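PDB 3NHV: BH2092 protein from Bacillus halodurans, which is of unknown function but carries a rhodanese-like domain and may therefore, as in relatives, handle sulfur transfer. Local coordinates for residues Ile34-Val39 / Ile76-Gly81; Cys48-Ala53 / Gly106-Trp111; Glu72-Thr77 / Arg100-Ile105. All coordinates share one frame; numbering follows the deposited sequence.

Contact 1 of 3, residues Ile34-Val39 / Ile76-Gly81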
loop_
_atom_site.group_PDB
_atom_site.type_symbol
_atom_site.label_atom_id
_atom_site.label_comp_id
_atom_site.label_asym_id
_atom_site.label_seq_id
_atom_site.Cartn_x
_atom_site.Cartn_y
_atom_site.Cartn_z
ATOM N N ILE B 34 -12.686 3.095 -19.947
ATOM C CA ILE B 34 -11.345 2.878 -19.413
ATOM C C ILE B 34 -10.496 2.000 -20.323
ATOM O O ILE B 34 -11.013 1.244 -21.141
ATOM C CB ILE B 34 -11.372 2.203 -18.021
ATOM C CG1 ILE B 34 -11.999 0.816 -18.131
ATOM C CG2 ILE B 34 -12.122 3.077 -17.031
ATOM C CD1 ILE B 34 -12.111 0.076 -16.813
ATOM N N ILE B 35 -9.183 2.107 -20.169
ATOM C CA ILE B 35 -8.256 1.313 -20.947
ATOM C C ILE B 35 -7.254 0.725 -19.971
ATOM O O ILE B 35 -6.359 1.420 -19.493
ATOM C CB ILE B 35 -7.497 2.179 -21.979
ATOM C CG1 ILE B 35 -8.496 2.956 -22.843
ATOM C CG2 ILE B 35 -6.623 1.287 -22.861
ATOM C CD1 ILE B 35 -7.849 3.848 -23.876
ATOM N N VAL B 36 -7.414 -0.551 -19.655
ATOM C CA VAL B 36 -6.507 -1.202 -18.727
ATOM C C VAL B 36 -5.172 -1.493 -19.408
ATOM O O VAL B 36 -5.120 -2.213 -20.406
ATOM C CB VAL B 36 -7.101 -2.522 -18.212
ATOM C CG1 VAL B 36 -6.239 -3.064 -17.086
ATOM C CG2 VAL B 36 -8.539 -2.299 -17.750
ATOM N N VAL B 37 -4.095 -0.935 -18.859
ATOM C CA VAL B 37 -2.753 -1.117 -19.405
ATOM C C VAL B 37 -1.812 -1.840 -18.435
ATOM O O VAL B 37 -1.558 -1.361 -17.323
ATOM C CB VAL B 37 -2.103 0.250 -19.767
ATOM C CG1 VAL B 37 -0.731 0.032 -20.408
ATOM C CG2 VAL B 37 -3.004 1.030 -20.698
ATOM N N ASP B 38 -1.302 -2.995 -18.862
ATOM C CA ASP B 38 -0.360 -3.778 -18.057
ATOM C C ASP B 38 1.003 -3.170 -18.362
ATOM O O ASP B 38 1.447 -3.178 -19.507
ATOM C CB ASP B 38 -0.377 -5.249 -18.481
ATOM C CG ASP B 38 0.403 -6.144 -17.533
ATOM O OD1 ASP B 38 1.485 -5.732 -17.063
ATOM O OD2 ASP B 38 -0.064 -7.273 -17.266
ATOM N N VAL B 39 1.653 -2.638 -17.334
ATOM C CA VAL B 39 2.948 -1.979 -17.462
ATOM C C VAL B 39 4.154 -2.880 -17.215
ATOM O O VAL B 39 5.296 -2.459 -17.405
ATOM C CB VAL B 39 3.020 -0.791 -16.478
ATOM C CG1 VAL B 39 4.404 -0.199 -16.457
ATOM C CG2 VAL B 39 1.992 0.260 -16.871
ATOM N N ILE B 76 -5.853 3.011 -16.921
ATOM C CA ILE B 76 -5.698 2.343 -15.634
ATOM C C ILE B 76 -4.441 1.490 -15.732
ATOM O O ILE B 76 -4.400 0.535 -16.498
ATOM C CB ILE B 76 -6.895 1.403 -15.314
ATOM C CG1 ILE B 76 -8.217 2.164 -15.435
ATOM C CG2 ILE B 76 -6.755 0.843 -13.894
ATOM C CD1 ILE B 76 -8.418 3.226 -14.377
ATOM N N THR B 77 -3.419 1.833 -14.958
ATOM C CA THR B 77 -2.174 1.082 -14.998
ATOM C C THR B 77 -2.081 0.103 -13.849
ATOM O O THR B 77 -2.610 0.358 -12.774
ATOM C CB THR B 77 -0.959 2.022 -14.909
ATOM O OG1 THR B 77 -0.981 2.698 -13.646
ATOM C CG2 THR B 77 -1.001 3.058 -16.026
ATOM N N TYR B 78 -1.408 -1.020 -14.070
ATOM C CA TYR B 78 -1.231 -1.981 -12.995
ATOM C C TYR B 78 0.089 -2.721 -13.159
ATOM O O TYR B 78 0.505 -3.034 -14.277
ATOM C CB TYR B 78 -2.415 -2.958 -12.928
ATOM C CG TYR B 78 -2.393 -4.090 -13.931
ATOM C CD1 TYR B 78 -1.607 -5.218 -13.722
ATOM C CD2 TYR B 78 -3.183 -4.042 -15.076
ATOM C CE1 TYR B 78 -1.613 -6.269 -14.621
ATOM C CE2 TYR B 78 -3.197 -5.088 -15.983
ATOM C CZ TYR B 78 -2.413 -6.200 -15.751
ATOM O OH TYR B 78 -2.449 -7.252 -16.639
ATOM N N CYS B 79 0.758 -2.958 -12.035
ATOM C CA CYS B 79 2.030 -3.665 -12.010
ATOM C C CYS B 79 1.789 -4.968 -11.257
ATOM O O CYS B 79 0.663 -5.446 -11.203
ATOM C CB CYS B 79 3.107 -2.829 -11.301
ATOM S SG CYS B 79 4.674 -3.740 -11.019
ATOM N N TRP B 80 2.830 -5.545 -10.673
ATOM C CA TRP B 80 2.667 -6.790 -9.949
ATOM C C TRP B 80 1.788 -6.660 -8.726
ATOM O O TRP B 80 0.794 -7.371 -8.603
ATOM C CB TRP B 80 4.019 -7.360 -9.535
ATOM C CG TRP B 80 4.783 -7.907 -10.682
ATOM C CD1 TRP B 80 5.660 -7.231 -11.482
ATOM C CD2 TRP B 80 4.714 -9.239 -11.196
ATOM N NE1 TRP B 80 6.142 -8.064 -12.463
ATOM C CE2 TRP B 80 5.576 -9.302 -12.312
ATOM C CE3 TRP B 80 4.003 -10.386 -10.825
ATOM C CZ2 TRP B 80 5.755 -10.468 -13.058
ATOM C CZ3 TRP B 80 4.179 -11.551 -11.570
ATOM C CH2 TRP B 80 5.048 -11.580 -12.676
ATOM N N GLY B 81 2.154 -5.754 -7.824
ATOM C CA GLY B 81 1.378 -5.566 -6.609
ATOM C C GLY B 81 1.804 -4.393 -5.736
ATOM O O GLY B 81 2.462 -3.463 -6.210
#
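Over one face of the Tyr78 ring lies the CA of Asp38, a CH-pi contact 4.0 Å from the ring centroid and shifted toward the rim, while CG1 of Val36 sits at the edge, near the ring plane, 3.8 Å from Tyr78 CD2. The Asp38 carboxylate is turned 54° from that ring. Its CG, anti to the backbone N (chi1 -170°), stands near the phenolic end of Tyr78. There Tyr78 OH donates to Asp38 OD2 in a bond modelled as very short, 2.5 Å, a length to be read with caution. The same hydroxyl accepts the backbone N-H of Ile50, so it is gripped from two sources, and Asp38 OD2 also meets Arg40 in a salt bridge. The two strands run parallel in the middle of the sheet of the rhodanese-like domain, pairing Val36 with Ile76, Val37 with Thr77 and Asp38 with Tyr78. Their bonds zigzag from strand to strand: Ile76 N to Ile35 O is 3.1 Å and Val37 N to Ile76 O 2.8 Å. Tyr78 N next binds Val37 O in a more bent bond (144° at the hydrogen), and Val39 N to Tyr78 O, 3.3 Å, carries the ladder past the end of strand 34-38. Toward the other end, CB of Ile34 packs on CG1 of Ile76 at 4.1 Å. On the sheet face of Val37 and Thr77, CG2 of Val39 rests 4.0 Å from CB of Thr77, whose hydroxyl bonds to the carbonyl O of Ala87. Beyond Tyr78 the chain leaves the sheet at Cys79, tied by a disulfide to Cys84.

Contact 2 of 3, residues Cys48-Ala53 / Gly106-Trp111; sequences CHIPTA and GGIEYW
Ile50 and Ile108 bring the two backbones nearest, their CA atoms 7.1 Å apart, and no hydrogen bond spans the gap. Cys48 is the first residue to leave the helical path of helix 42-47, and the chain then reverses in a type II turn from Ile50 to Ala53. On the other side, Gly106 and Gly107 take positive phi angles on the way into the helix; a side chain at Gly106 would be crowded by Tyr110 CB. Ile108 extends, with CG1 anti to the backbone N (chi1 -171°) and CD1 anti beyond it, until CD1 lies 3.5 Å from Cys48 O and 3.7 Å from Cys48 SG. Next to it Ile50 covers one face of the Trp111 indole: CG1 stands 4.2 Å from the centroid of the five-membered ring, only 8° off its normal, and CG2 lies 4.1 Å from CZ2, nearer the rim. Trp111 NE1 is satisfied by the carbonyl O of Glu117. The contact thus fastens the loop ahead of strand 54-55 to helix 107-113 in the rhodanese-like domain, with Trp111 also packing on Ile20 and Leu23 of helix 20-28 and on Met132 of the second subunit, and Ile108 touching Tyr78 of strand 74-78.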
loop_
_atom_site.group_PDB
_atom_site.type_symbol
_atom_site.label_atom_id
_atom_site.label_comp_id
_atom_site.label_asym_id
_atom_site.label_seq_id
_atom_site.Cartn_x
_atom_site.Cartn_y
_atom_site.Cartn_z
ATOM N N CYS B 48 0.380 -14.233 -18.021
ATOM C CA CYS B 48 -0.800 -13.994 -17.193
ATOM C C CYS B 48 -1.118 -12.505 -17.067
ATOM O O CYS B 48 -0.287 -11.723 -16.603
ATOM C CB CYS B 48 -0.569 -14.587 -15.800
ATOM S SG CYS B 48 -1.879 -14.263 -14.618
ATOM N N HIS B 49 -2.321 -12.119 -17.478
ATOM C CA HIS B 49 -2.725 -10.724 -17.391
ATOM C C HIS B 49 -4.216 -10.552 -17.128
ATOM O O HIS B 49 -4.977 -11.515 -17.135
ATOM C CB HIS B 49 -2.317 -9.968 -18.663
ATOM C CG HIS B 49 -2.979 -10.461 -19.913
ATOM N ND1 HIS B 49 -4.330 -10.327 -20.143
ATOM C CD2 HIS B 49 -2.465 -11.052 -21.019
ATOM C CE1 HIS B 49 -4.622 -10.811 -21.340
ATOM N NE2 HIS B 49 -3.507 -11.256 -21.891
ATOM N N ILE B 50 -4.630 -9.314 -16.894
ATOM C CA ILE B 50 -6.025 -9.024 -16.615
ATOM C C ILE B 50 -6.854 -8.880 -17.881
ATOM O O ILE B 50 -6.467 -8.194 -18.820
ATOM C CB ILE B 50 -6.163 -7.728 -15.806
ATOM C CG1 ILE B 50 -5.446 -7.876 -14.473
ATOM C CG2 ILE B 50 -7.638 -7.399 -15.596
ATOM C CD1 ILE B 50 -5.420 -6.613 -13.675
ATOM N N PRO B 51 -8.024 -9.522 -17.915
ATOM C CA PRO B 51 -8.893 -9.442 -19.088
ATOM C C PRO B 51 -9.140 -8.007 -19.575
ATOM O O PRO B 51 -9.322 -7.092 -18.775
ATOM C CB PRO B 51 -10.166 -10.129 -18.606
ATOM C CG PRO B 51 -9.629 -11.198 -17.705
ATOM C CD PRO B 51 -8.567 -10.459 -16.915
ATOM N N THR B 52 -9.148 -7.842 -20.895
ATOM C CA THR B 52 -9.360 -6.558 -21.575
ATOM C C THR B 52 -8.178 -5.601 -21.451
ATOM O O THR B 52 -8.291 -4.423 -21.769
ATOM C CB THR B 52 -10.633 -5.819 -21.071
ATOM O OG1 THR B 52 -10.380 -5.231 -19.787
ATOM C CG2 THR B 52 -11.811 -6.782 -20.974
ATOM N N ALA B 53 -7.035 -6.113 -21.014
ATOM C CA ALA B 53 -5.867 -5.269 -20.846
ATOM C C ALA B 53 -4.834 -5.404 -21.960
ATOM O O ALA B 53 -4.509 -6.510 -22.397
ATOM C CB ALA B 53 -5.214 -5.567 -19.508
ATOM N N GLY B 106 -2.888 -2.886 -5.618
ATOM C CA GLY B 106 -3.017 -4.322 -5.457
ATOM C C GLY B 106 -2.423 -5.057 -6.646
ATOM O O GLY B 106 -1.999 -6.210 -6.537
ATOM N N GLY B 107 -2.392 -4.381 -7.790
ATOM C CA GLY B 107 -1.838 -4.990 -8.985
ATOM C C GLY B 107 -2.549 -6.280 -9.346
ATOM O O GLY B 107 -3.692 -6.507 -8.941
ATOM N N ILE B 108 -1.872 -7.134 -10.104
ATOM C CA ILE B 108 -2.454 -8.394 -10.525
ATOM C C ILE B 108 -2.383 -9.394 -9.385
ATOM O O ILE B 108 -3.123 -10.371 -9.351
ATOM C CB ILE B 108 -1.717 -8.956 -11.765
ATOM C CG1 ILE B 108 -2.483 -10.155 -12.334
ATOM C CG2 ILE B 108 -0.291 -9.346 -11.397
ATOM C CD1 ILE B 108 -1.957 -10.634 -13.680
ATOM N N GLU B 109 -1.484 -9.141 -8.446
ATOM C CA GLU B 109 -1.352 -10.022 -7.315
ATOM C C GLU B 109 -2.682 -10.118 -6.571
ATOM O O GLU B 109 -3.236 -11.200 -6.415
ATOM C CB GLU B 109 -0.278 -9.517 -6.366
ATOM C CG GLU B 109 -0.240 -10.310 -5.089
ATOM C CD GLU B 109 0.671 -9.708 -4.057
ATOM O OE1 GLU B 109 0.591 -10.147 -2.891
ATOM O OE2 GLU B 109 1.465 -8.807 -4.411
ATOM N N TYR B 110 -3.210 -8.991 -6.118
ATOM C CA TYR B 110 -4.468 -9.026 -5.395
ATOM C C TYR B 110 -5.679 -9.251 -6.290
ATOM O O TYR B 110 -6.762 -9.580 -5.809
ATOM C CB TYR B 110 -4.618 -7.762 -4.541
ATOM C CG TYR B 110 -3.985 -7.923 -3.172
ATOM C CD1 TYR B 110 -4.722 -8.442 -2.098
ATOM C CD2 TYR B 110 -2.629 -7.638 -2.961
ATOM C CE1 TYR B 110 -4.126 -8.678 -0.854
ATOM C CE2 TYR B 110 -2.026 -7.873 -1.716
ATOM C CZ TYR B 110 -2.782 -8.394 -0.675
ATOM O OH TYR B 110 -2.193 -8.647 0.541
ATOM N N TRP B 111 -5.497 -9.098 -7.597
ATOM C CA TRP B 111 -6.594 -9.329 -8.527
ATOM C C TRP B 111 -6.877 -10.823 -8.541
ATOM O O TRP B 111 -8.034 -11.256 -8.529
ATOM C CB TRP B 111 -6.220 -8.860 -9.929
ATOM C CG TRP B 111 -7.167 -9.339 -10.955
ATOM C CD1 TRP B 111 -7.107 -10.519 -11.635
ATOM C CD2 TRP B 111 -8.376 -8.695 -11.369
ATOM N NE1 TRP B 111 -8.206 -10.654 -12.445
ATOM C CE2 TRP B 111 -9.001 -9.551 -12.303
ATOM C CE3 TRP B 111 -8.992 -7.483 -11.039
ATOM C CZ2 TRP B 111 -10.218 -9.229 -12.914
ATOM C CZ3 TRP B 111 -10.204 -7.160 -11.646
ATOM C CH2 TRP B 111 -10.804 -8.031 -12.572
#

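Contact 3 of 3, residues Glu72-Thr77 / Arg100-Ile105; sequences EKVIIT and RVKELI
Ile75 and Val101 meet through their methyls, CG2 to CG2 at 3.8 Å. Val101 CG2, anti to the backbone N, also lies 4.0 Å from Thr77 CG2. Ile75 bends at its second torsion (chi2 73°), which puts CD1 3.5 Å from Arg100 O. On the reverse face Ile76 lies alongside Lys102, both side chains pointing the same way; the folded end of the isoleucine (chi2 -68°) sets CD1 3.9 Å from Lys102 CB, and CG2 touches Leu104 CB at 4.2 Å. An alanine at Ile76 would probably open a gap beside Lys102 CB and Leu104 CB and leave both without that apolar neighbour. Thr77 OG1 passes 3.7 Å from Glu103 CB, its own hydrogen bond going to Ala87 of helix 86-96, while Glu103 OE1 binds Thr88 OG1. Between the strands runs a parallel ladder: Ile75 N binds Arg100 O at 2.8 Å, Lys102 N binds Ile75 O, Thr77 N binds Lys102 O, and Leu104 N binds Thr77 O at 2.8 Å. The strands are the two arms of a beta-alpha-beta crossover through helix 86-96, whose Phe94 and Ala90 cover the Ile75 and Thr77 face. Strand 34-38 flanks strand 74-78, strand 17-19 meets Leu104 and Ile76 through Thr18, and Lys13 of the third subunit forms a salt bridge with Glu103.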
loop_
_atom_site.group_PDB
_atom_site.type_symbol
_atom_site.label_atom_id
_atom_site.label_comp_id
_atom_site.label_asym_id
_atom_site.label_seq_id
_atom_site.Cartn_x
_atom_site.Cartn_y
_atom_site.Cartn_z
ATOM N N GLU B 72 -10.182 10.501 -24.686
ATOM C CA GLU B 72 -11.491 10.695 -24.076
ATOM C C GLU B 72 -11.744 9.679 -22.979
ATOM O O GLU B 72 -12.624 9.861 -22.141
ATOM C CB GLU B 72 -12.597 10.578 -25.123
ATOM C CG GLU B 72 -12.650 11.719 -26.118
ATOM C CD GLU B 72 -12.583 13.083 -25.449
ATOM O OE1 GLU B 72 -11.453 13.586 -25.236
ATOM O OE2 GLU B 72 -13.656 13.649 -25.122
ATOM N N LYS B 73 -10.970 8.603 -23.001
ATOM C CA LYS B 73 -11.112 7.543 -22.015
ATOM C C LYS B 73 -10.164 7.762 -20.844
ATOM O O LYS B 73 -9.506 8.800 -20.754
ATOM C CB LYS B 73 -10.826 6.202 -22.673
ATOM C CG LYS B 73 -11.760 5.882 -23.821
ATOM C CD LYS B 73 -11.395 4.560 -24.436
ATOM C CE LYS B 73 -12.485 4.050 -25.349
ATOM N NZ LYS B 73 -12.104 2.702 -25.859
ATOM N N VAL B 74 -10.100 6.794 -19.934
ATOM C CA VAL B 74 -9.202 6.903 -18.786
ATOM C C VAL B 74 -8.267 5.704 -18.766
ATOM O O VAL B 74 -8.707 4.578 -18.970
ATOM C CB VAL B 74 -9.972 6.940 -17.454
ATOM C CG1 VAL B 74 -8.982 7.017 -16.303
ATOM C CG2 VAL B 74 -10.913 8.143 -17.418
ATOM N N ILE B 75 -6.980 5.947 -18.534
ATOM C CA ILE B 75 -5.990 4.868 -18.487
ATOM C C ILE B 75 -5.823 4.336 -17.056
ATOM O O ILE B 75 -5.685 5.109 -16.106
ATOM C CB ILE B 75 -4.590 5.341 -19.029
ATOM C CG1 ILE B 75 -4.641 5.543 -20.541
ATOM C CG2 ILE B 75 -3.520 4.297 -18.744
ATOM C CD1 ILE B 75 -5.392 6.766 -20.975
ATOM N N ILE B 76 -5.853 3.011 -16.921
ATOM C CA ILE B 76 -5.698 2.343 -15.634
ATOM C C ILE B 76 -4.441 1.490 -15.732
ATOM O O ILE B 76 -4.400 0.535 -16.498
ATOM C CB ILE B 76 -6.895 1.403 -15.314
ATOM C CG1 ILE B 76 -8.217 2.164 -15.435
ATOM C CG2 ILE B 76 -6.755 0.843 -13.894
ATOM C CD1 ILE B 76 -8.418 3.226 -14.377
ATOM N N THR B 77 -3.419 1.833 -14.958
ATOM C CA THR B 77 -2.174 1.082 -14.998
ATOM C C THR B 77 -2.081 0.103 -13.849
ATOM O O THR B 77 -2.610 0.358 -12.774
ATOM C CB THR B 77 -0.959 2.022 -14.909
ATOM O OG1 THR B 77 -0.981 2.698 -13.646
ATOM C CG2 THR B 77 -1.001 3.058 -16.026
ATOM N N ARG B 100 -5.654 11.010 -19.149
ATOM C CA ARG B 100 -6.255 11.008 -17.811
ATOM C C ARG B 100 -5.917 9.589 -17.352
ATOM O O ARG B 100 -6.130 8.625 -18.098
ATOM C CB ARG B 100 -7.772 11.204 -17.886
ATOM C CG ARG B 100 -8.215 12.558 -18.458
ATOM C CD ARG B 100 -8.144 13.674 -17.423
ATOM N NE ARG B 100 -8.461 14.980 -17.997
ATOM C CZ ARG B 100 -9.001 15.988 -17.311
ATOM N NH1 ARG B 100 -9.291 15.833 -16.024
ATOM N NH2 ARG B 100 -9.252 17.151 -17.906
ATOM N N VAL B 101 -5.393 9.457 -16.140
ATOM C CA VAL B 101 -4.972 8.148 -15.676
ATOM C C VAL B 101 -5.114 7.930 -14.176
ATOM O O VAL B 101 -5.088 8.881 -13.400
ATOM C CB VAL B 101 -3.498 7.931 -16.060
ATOM C CG1 VAL B 101 -2.647 8.980 -15.368
ATOM C CG2 VAL B 101 -3.038 6.529 -15.680
ATOM N N LYS B 102 -5.247 6.658 -13.799
ATOM C CA LYS B 102 -5.368 6.217 -12.411
ATOM C C LYS B 102 -4.565 4.920 -12.303
ATOM O O LYS B 102 -4.492 4.160 -13.273
ATOM C CB LYS B 102 -6.832 5.918 -12.045
ATOM C CG LYS B 102 -7.784 7.102 -12.123
ATOM C CD LYS B 102 -9.161 6.754 -11.555
ATOM C CE LYS B 102 -10.004 8.017 -11.361
ATOM N NZ LYS B 102 -11.082 7.848 -10.338
ATOM N N GLU B 103 -3.963 4.664 -11.143
ATOM C CA GLU B 103 -3.197 3.433 -10.947
ATOM C C GLU B 103 -4.026 2.462 -10.127
ATOM O O GLU B 103 -4.797 2.873 -9.257
ATOM C CB GLU B 103 -1.871 3.709 -10.229
ATOM C CG GLU B 103 -2.014 4.211 -8.797
ATOM C CD GLU B 103 -0.688 4.631 -8.178
ATOM O OE1 GLU B 103 0.255 3.805 -8.154
ATOM O OE2 GLU B 103 -0.589 5.787 -7.712
ATOM N N LEU B 104 -3.866 1.175 -10.417
ATOM C CA LEU B 104 -4.593 0.119 -9.725
ATOM C C LEU B 104 -3.803 -0.381 -8.521
ATOM O O LEU B 104 -2.716 -0.937 -8.679
ATOM C CB LEU B 104 -4.838 -1.053 -10.674
ATOM C CG LEU B 104 -5.582 -2.239 -10.068
ATOM C CD1 LEU B 104 -7.037 -1.857 -9.839
ATOM C CD2 LEU B 104 -5.504 -3.437 -10.995
ATOM N N ILE B 105 -4.353 -0.188 -7.325
ATOM C CA ILE B 105 -3.700 -0.650 -6.102
ATOM C C ILE B 105 -3.941 -2.151 -5.954
ATOM O O ILE B 105 -5.061 -2.633 -6.144
ATOM C CB ILE B 105 -4.263 0.058 -4.845
ATOM C CG1 ILE B 105 -5.761 -0.205 -4.720
ATOM C CG2 ILE B 105 -4.014 1.549 -4.931
ATOM C CD1 ILE B 105 -6.344 0.208 -3.380
#

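In the fold
From the N terminus, strand 34-38 pairs with residues 76-81, and contact 1 closes a loop holding helix 42-47, segment 48-53 and strand 54-55. Segment 48-53 finds its partner later, in 106-111, so contact 2 crosses contact 1 along the chain. Contact 3, closed by strand 100-105 after helix 86-96, is nested inside the loop of contact 2 and shares Ile76 and Thr77 with contact 1. Strand 74-78 is therefore paired on both edges, and contacts 1 and 3 build the middle of the parallel sheet. Contact 2 ties the loop after helix 42-47 to helix 107-113, meeting contact 1 through Trp80 O and Glu109 N, 2.9 Å apart.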